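YARHG domain-containing protein (Legionella pneumophila subsp. pneumophila, PDB 4G2A) is of unknown function but, as a two-domain protein with a DUF4424-related region and a YARHG domain, has been proposed to bind nutrients. Local coordinates at residues A78-A81 and G82-T85; R158-L161 and K162-A165; Q287-F290 and S291-W295. All coordinates share one frame; numbering follows the deposited sequence.

Contact 1: residues A78-A81 and G82-T85; sequences ALPA and GQQT. With SO4 (sulfate ion), chain L.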
# COMPACT_ATOMS: atom_id res chain seq x y z
N ALA A 78 10.56 1.31 -5.44
CA ALA A 78 9.75 2.42 -4.94
C ALA A 78 10.34 2.81 -3.57
O ALA A 78 10.20 2.08 -2.58
CB ALA A 78 8.27 2.03 -4.85
N LEU A 79 11.06 3.91 -3.54
CA LEU A 79 11.77 4.40 -2.35
C LEU A 79 11.01 5.44 -1.56
O LEU A 79 10.51 6.39 -2.16
CB LEU A 79 13.08 5.04 -2.82
CG LEU A 79 14.34 4.20 -2.86
CD1 LEU A 79 15.50 5.07 -3.35
CD2 LEU A 79 14.71 3.68 -1.47
N PRO A 80 10.99 5.36 -0.21
CA PRO A 80 10.38 6.45 0.59
C PRO A 80 11.25 7.69 0.55
O PRO A 80 12.46 7.57 0.31
CB PRO A 80 10.33 5.88 2.01
CG PRO A 80 10.71 4.46 1.89
CD PRO A 80 11.55 4.32 0.67
N ALA A 81 10.67 8.89 0.78
CA ALA A 81 11.51 10.09 0.80
C ALA A 81 12.49 10.03 1.99
O ALA A 81 12.11 9.63 3.10
CB ALA A 81 10.65 11.36 0.84
N GLY A 82 13.75 10.35 1.72
CA GLY A 82 14.83 10.33 2.70
C GLY A 82 15.53 9.00 2.86
O GLY A 82 16.38 8.87 3.73
N GLN A 83 15.17 7.98 2.04
CA GLN A 83 15.80 6.66 2.12
C GLN A 83 16.58 6.33 0.87
O GLN A 83 16.23 6.77 -0.22
CB GLN A 83 14.78 5.53 2.38
CG GLN A 83 13.90 5.72 3.62
CD GLN A 83 14.59 5.72 4.98
OE1 GLN A 83 14.15 6.41 5.91
NE2 GLN A 83 15.64 4.92 5.15
N GLN A 84 17.63 5.54 1.04
CA GLN A 84 18.49 5.04 -0.03
C GLN A 84 18.39 3.54 -0.02
O GLN A 84 18.05 2.95 1.00
CB GLN A 84 19.94 5.52 0.16
CG GLN A 84 20.08 7.04 -0.01
CD GLN A 84 21.47 7.59 0.26
OE1 GLN A 84 22.14 7.25 1.24
NE2 GLN A 84 21.88 8.53 -0.57
N THR A 85 18.62 2.92 -1.18
CA THR A 85 18.55 1.46 -1.38
C THR A 85 19.70 1.02 -2.24
O THR A 85 20.38 1.86 -2.84
CB THR A 85 17.18 1.05 -2.01
OG1 THR A 85 17.00 -0.36 -1.89
CG2 THR A 85 17.03 1.45 -3.49
S SO4 L . 14.01 13.03 -0.43
O1 SO4 L . 15.21 13.80 -0.72
O2 SO4 L . 12.92 13.41 -1.33
O3 SO4 L . 14.31 11.60 -0.60
O4 SO4 L . 13.60 13.31 0.94
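Pro80 and Gln83 meet across a type II beta turn, whose closing hydrogen bond runs from Gln83 N to Pro80 O over 3.2 Å. The N-H points fairly straight at the oxygen (152°) but reaches it from above the carbonyl plane. On the side chains, the CG of Gln83 lies against the CG of the proline ring at 3.8 Å, while Gln83 CB sits by Pro80 CD. A bend at chi2 of Gln83 turns the amide aside, leaving the methylene groups to cover the ring. Just before the turn, Leu79 reaches across to the chain that leaves it: its CD2 packs on Thr85 CB at 3.6 Å, and its CD1 lies as close to Gln83 O. With Thr85 OG1 anti to the backbone N (chi1 -166°), CG2 falls between that N and the carbonyl carbon and meets Leu79 CD2 and CG. Thr85 OG1 is hydrogen-bonded to Asn71 ND2.

Around this first shell, Tyr93 touches Leu79, Pro80 and Gln83, and Ala78 pairs through its backbone with Val6. The turn lies at the surface, in the loop between strands 76-77 and 95-99. Gly82 occupies the third position with a positive phi of 87°, the left-handed conformation that glycine adopts readily in type II turns. At this exposed corner a sulfate ion, probably from the crystallisation liquor, accepts a hydrogen bond at its O3 from Gly82 N, 2.7 Å long.

Contact 2: residues R158-L161 and K162-A165; sequences RYVL and KTGA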
# COMPACT_ATOMS: atom_id res chain seq x y z
N ARG A 158 0.23 -3.89 1.02
CA ARG A 158 0.14 -5.31 1.32
C ARG A 158 0.63 -5.62 2.71
O ARG A 158 1.41 -4.87 3.29
CB ARG A 158 0.94 -6.16 0.30
CG ARG A 158 0.97 -5.66 -1.14
CD ARG A 158 1.88 -6.54 -1.94
NE ARG A 158 2.39 -5.93 -3.18
CZ ARG A 158 1.79 -6.02 -4.36
NH1 ARG A 158 0.62 -6.65 -4.48
NH2 ARG A 158 2.35 -5.50 -5.44
N TYR A 159 0.16 -6.75 3.24
CA TYR A 159 0.52 -7.29 4.55
C TYR A 159 0.30 -8.80 4.52
O TYR A 159 -0.82 -9.23 4.25
CB TYR A 159 -0.29 -6.62 5.66
CG TYR A 159 0.31 -6.79 7.03
CD1 TYR A 159 0.06 -7.94 7.79
CD2 TYR A 159 1.17 -5.83 7.56
CE1 TYR A 159 0.63 -8.11 9.04
CE2 TYR A 159 1.73 -5.99 8.83
CZ TYR A 159 1.44 -7.12 9.57
OH TYR A 159 1.98 -7.29 10.83
N VAL A 160 1.36 -9.60 4.80
CA VAL A 160 1.29 -11.07 4.81
C VAL A 160 0.64 -11.55 6.13
O VAL A 160 1.16 -11.30 7.22
CB VAL A 160 2.65 -11.75 4.55
CG1 VAL A 160 2.53 -13.28 4.66
CG2 VAL A 160 3.21 -11.34 3.19
N LEU A 161 -0.51 -12.24 6.00
CA LEU A 161 -1.34 -12.75 7.08
C LEU A 161 -1.47 -14.27 7.06
O LEU A 161 -1.76 -14.85 8.10
CB LEU A 161 -2.74 -12.11 7.00
CG LEU A 161 -2.85 -10.60 7.34
CD1 LEU A 161 -4.20 -10.03 6.90
CD2 LEU A 161 -2.62 -10.34 8.81
N LYS A 162 -1.27 -14.92 5.88
CA LYS A 162 -1.41 -16.38 5.71
C LYS A 162 -0.45 -17.19 6.60
O LYS A 162 -0.73 -18.34 6.94
CB LYS A 162 -1.21 -16.78 4.24
CG LYS A 162 -2.37 -16.40 3.32
CD LYS A 162 -2.28 -17.14 1.97
CE LYS A 162 -3.01 -16.42 0.85
NZ LYS A 162 -2.86 -17.12 -0.47
N THR A 163 0.70 -16.58 6.95
CA THR A 163 1.77 -17.14 7.76
C THR A 163 1.32 -17.31 9.19
O THR A 163 1.94 -18.08 9.93
CB THR A 163 3.02 -16.28 7.65
OG1 THR A 163 2.69 -14.91 7.91
CG2 THR A 163 3.71 -16.42 6.29
N GLY A 164 0.21 -16.67 9.56
CA GLY A 164 -0.41 -16.83 10.87
C GLY A 164 -0.73 -18.28 11.21
O GLY A 164 -0.85 -18.63 12.38
N ALA A 165 -0.82 -19.14 10.16
CA ALA A 165 -1.03 -20.59 10.20
C ALA A 165 0.18 -21.32 10.83
O ALA A 165 0.07 -22.51 11.13
CB ALA A 165 -1.26 -21.12 8.79
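Leu161 O accepts a hydrogen bond from Gly164 N at 3.1 Å, an i to i+3 link that makes the first turn of a 3-10 segment directly after strand 155-160. The N-H is aimed reasonably well (156°), yet the donor stands well above the carbonyl plane, as the tight curl of the backbone requires. The side chain of Leu161 leaves in another direction and packs on Leu12 of strand 10-15, where it is buried.

Lys162 turns the chain at the start of the 3-10 segment. Its backbone N and that of Leu161 are both hydrogen-bonded to Asp228 OD1, so one carboxylate oxygen gathers two adjacent amides where the strand gives way to the turn. The aliphatic chain of Lys162 runs extended beyond CG and carries its amine away from the preceding residues. Its carbonyl begins the next turn through a weak bond from Ala165 N, 3.3 Å from Lys162 O.

Val160 meets Thr163 on the flank, the two side chains crossing at about a right angle. Val160 CG1, anti to its own N (chi1 177°), is directed along the chain and touches both branches of the threonine, Thr163 OG1 at 3.6 Å and CG2 at 3.7 Å. Thr163 also packs on Ile14, again in strand 10-15, the parallel neighbour of strand 155-160. This is a strand-to-3-10 junction, buried against strand 10-15 in the beta-rich part of the chain.

Contact 3: residues Q287-F290 and S291-W295; sequences QEYF and SKKWW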
# COMPACT_ATOMS: atom_id res chain seq x y z
N GLN A 287 -16.11 24.37 -12.89
CA GLN A 287 -16.17 24.50 -11.42
C GLN A 287 -16.96 23.33 -10.84
O GLN A 287 -16.43 22.59 -10.01
CB GLN A 287 -16.86 25.82 -11.08
CG GLN A 287 -16.34 26.60 -9.90
CD GLN A 287 -16.87 28.02 -9.97
OE1 GLN A 287 -18.09 28.26 -9.99
NE2 GLN A 287 -15.99 29.00 -10.04
N GLU A 288 -18.20 23.15 -11.35
CA GLU A 288 -19.17 22.12 -10.98
C GLU A 288 -18.69 20.71 -11.35
O GLU A 288 -18.94 19.78 -10.57
CB GLU A 288 -20.52 22.39 -11.64
CG GLU A 288 -21.68 21.83 -10.83
CD GLU A 288 -22.90 21.39 -11.62
OE1 GLU A 288 -23.36 22.16 -12.49
OE2 GLU A 288 -23.43 20.29 -11.33
N TYR A 289 -18.06 20.54 -12.54
CA TYR A 289 -17.55 19.26 -13.05
C TYR A 289 -16.42 18.70 -12.17
O TYR A 289 -16.48 17.53 -11.79
CB TYR A 289 -17.07 19.41 -14.50
CG TYR A 289 -16.44 18.18 -15.10
CD1 TYR A 289 -17.22 17.18 -15.68
CD2 TYR A 289 -15.05 18.06 -15.21
CE1 TYR A 289 -16.64 16.05 -16.25
CE2 TYR A 289 -14.46 16.94 -15.80
CZ TYR A 289 -15.26 15.95 -16.34
OH TYR A 289 -14.69 14.86 -16.95
N PHE A 290 -15.40 19.50 -11.86
CA PHE A 290 -14.28 19.04 -11.04
C PHE A 290 -14.65 18.99 -9.56
O PHE A 290 -14.03 18.23 -8.81
CB PHE A 290 -13.02 19.87 -11.29
CG PHE A 290 -12.51 19.71 -12.71
CD1 PHE A 290 -11.99 18.49 -13.14
CD2 PHE A 290 -12.63 20.74 -13.63
CE1 PHE A 290 -11.56 18.32 -14.45
CE2 PHE A 290 -12.21 20.57 -14.95
CZ PHE A 290 -11.66 19.37 -15.35
N SER A 291 -15.67 19.75 -9.12
CA SER A 291 -16.11 19.68 -7.72
C SER A 291 -16.59 18.25 -7.41
O SER A 291 -16.37 17.77 -6.30
CB SER A 291 -17.23 20.68 -7.45
OG SER A 291 -18.49 20.22 -7.91
N LYS A 292 -17.20 17.58 -8.40
CA LYS A 292 -17.75 16.23 -8.29
C LYS A 292 -16.71 15.12 -8.58
O LYS A 292 -17.07 13.95 -8.51
CB LYS A 292 -18.98 16.08 -9.20
CG LYS A 292 -20.17 16.95 -8.77
CD LYS A 292 -21.46 16.65 -9.54
CE LYS A 292 -21.65 17.54 -10.76
NZ LYS A 292 -23.06 17.54 -11.24
N LYS A 293 -15.44 15.47 -8.88
CA LYS A 293 -14.39 14.48 -9.13
C LYS A 293 -13.63 14.22 -7.84
O LYS A 293 -13.13 15.18 -7.23
CB LYS A 293 -13.42 14.92 -10.26
CG LYS A 293 -14.03 15.06 -11.66
CD LYS A 293 -14.48 13.74 -12.27
CE LYS A 293 -15.37 13.95 -13.46
NZ LYS A 293 -15.71 12.67 -14.15
N TRP A 294 -13.57 12.94 -7.41
CA TRP A 294 -12.89 12.53 -6.17
C TRP A 294 -11.36 12.90 -6.18
O TRP A 294 -10.78 13.16 -5.13
CB TRP A 294 -13.06 11.01 -5.94
CG TRP A 294 -12.34 10.15 -6.95
CD1 TRP A 294 -12.86 9.63 -8.10
CD2 TRP A 294 -10.97 9.72 -6.90
NE1 TRP A 294 -11.89 8.90 -8.77
CE2 TRP A 294 -10.72 8.97 -8.07
CE3 TRP A 294 -9.93 9.89 -5.96
CZ2 TRP A 294 -9.46 8.39 -8.34
CZ3 TRP A 294 -8.67 9.38 -6.26
CH2 TRP A 294 -8.46 8.60 -7.41
N TRP A 295 -10.73 12.86 -7.35
CA TRP A 295 -9.29 13.10 -7.47
C TRP A 295 -8.92 14.57 -7.42
O TRP A 295 -7.77 14.90 -7.11
CB TRP A 295 -8.74 12.48 -8.76
CG TRP A 295 -9.57 12.70 -9.98
CD1 TRP A 295 -10.50 11.85 -10.51
CD2 TRP A 295 -9.51 13.83 -10.87
NE1 TRP A 295 -11.03 12.38 -11.66
CE2 TRP A 295 -10.41 13.58 -11.93
CE3 TRP A 295 -8.74 15.01 -10.90
CZ2 TRP A 295 -10.57 14.46 -13.00
CZ3 TRP A 295 -8.89 15.88 -11.97
CH2 TRP A 295 -9.80 15.61 -13.00
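Lys293 folds back along the last turn of helix 284-291 and lays its side chain over Tyr289. Its CB lies near Phe290 O and also over one face of the Trp295 ring; CG comes next, 3.5 Å from Tyr289 O. The chain bends at chi2 (-67°) and then runs on extended, which brings CE over the tyrosine ring. CE is 3.9 Å from the ring centroid, displaced toward the rim and closest to CZ, a CH-pi contact. NZ, at the tip, stands above the hydroxyl on the same face, 3.7 Å from Tyr289 OH. The other neighbours of this ring include Phe268, which stacks with it.

The residues before Lys293 bond near the C-terminal end of the helix. Ser291 N still makes the helical bond to Gln287 O, while its hydroxyl, placed between the backbone N and carbonyl carbon (chi1 79°), donates to Glu288 O at 2.7 Å from above the carbonyl plane. On the same exposed flank Lys292 runs side by side with Glu288, and its NZ forms a salt bridge to Glu288 OE2 at 2.8 Å, meeting the oxygen on its anti side, tilted out of the carboxylate plane. Lys293 N then bonds to Phe290 O at 3.1 Å, an i to i+3 link in place of the i to i+4 bonds of the helix, with the donor well above the carbonyl plane.

The buried side is aromatic. The Phe290 and Trp295 rings meet obliquely, their planes inclined at 68°, with Trp295 CH2 3.5 Å from Phe290 CE1. Phe281 stacks with Phe290 and Tyr239 with Trp295, and both residues also pack on Thr272 and Ala275 of helix 263-275. The whole is a helix C-terminus in the helical YARHG domain, polar outside and aromatic against the neighbouring helix.

How the contacts relate
The three contacts follow one another along the chain without touching, and each shapes a local change of direction. Contact 1 is a surface turn, contact 2 is buried beside the strands, and contact 3 is mixed, with an exposed flank and an aromatic underside. Contacts 1 and 2 both belong to the beta-rich part, their nearest atoms about 10 Å apart, whereas contact 3 lies in the helical YARHG region, on the opposite side of the chain's centre from contact 2. Backbone i to i+3 bonds recur in all three. Their side chains differ: small aliphatic contacts in the first two, a salt bridge, a CH-pi contact and obliquely meeting rings in the third.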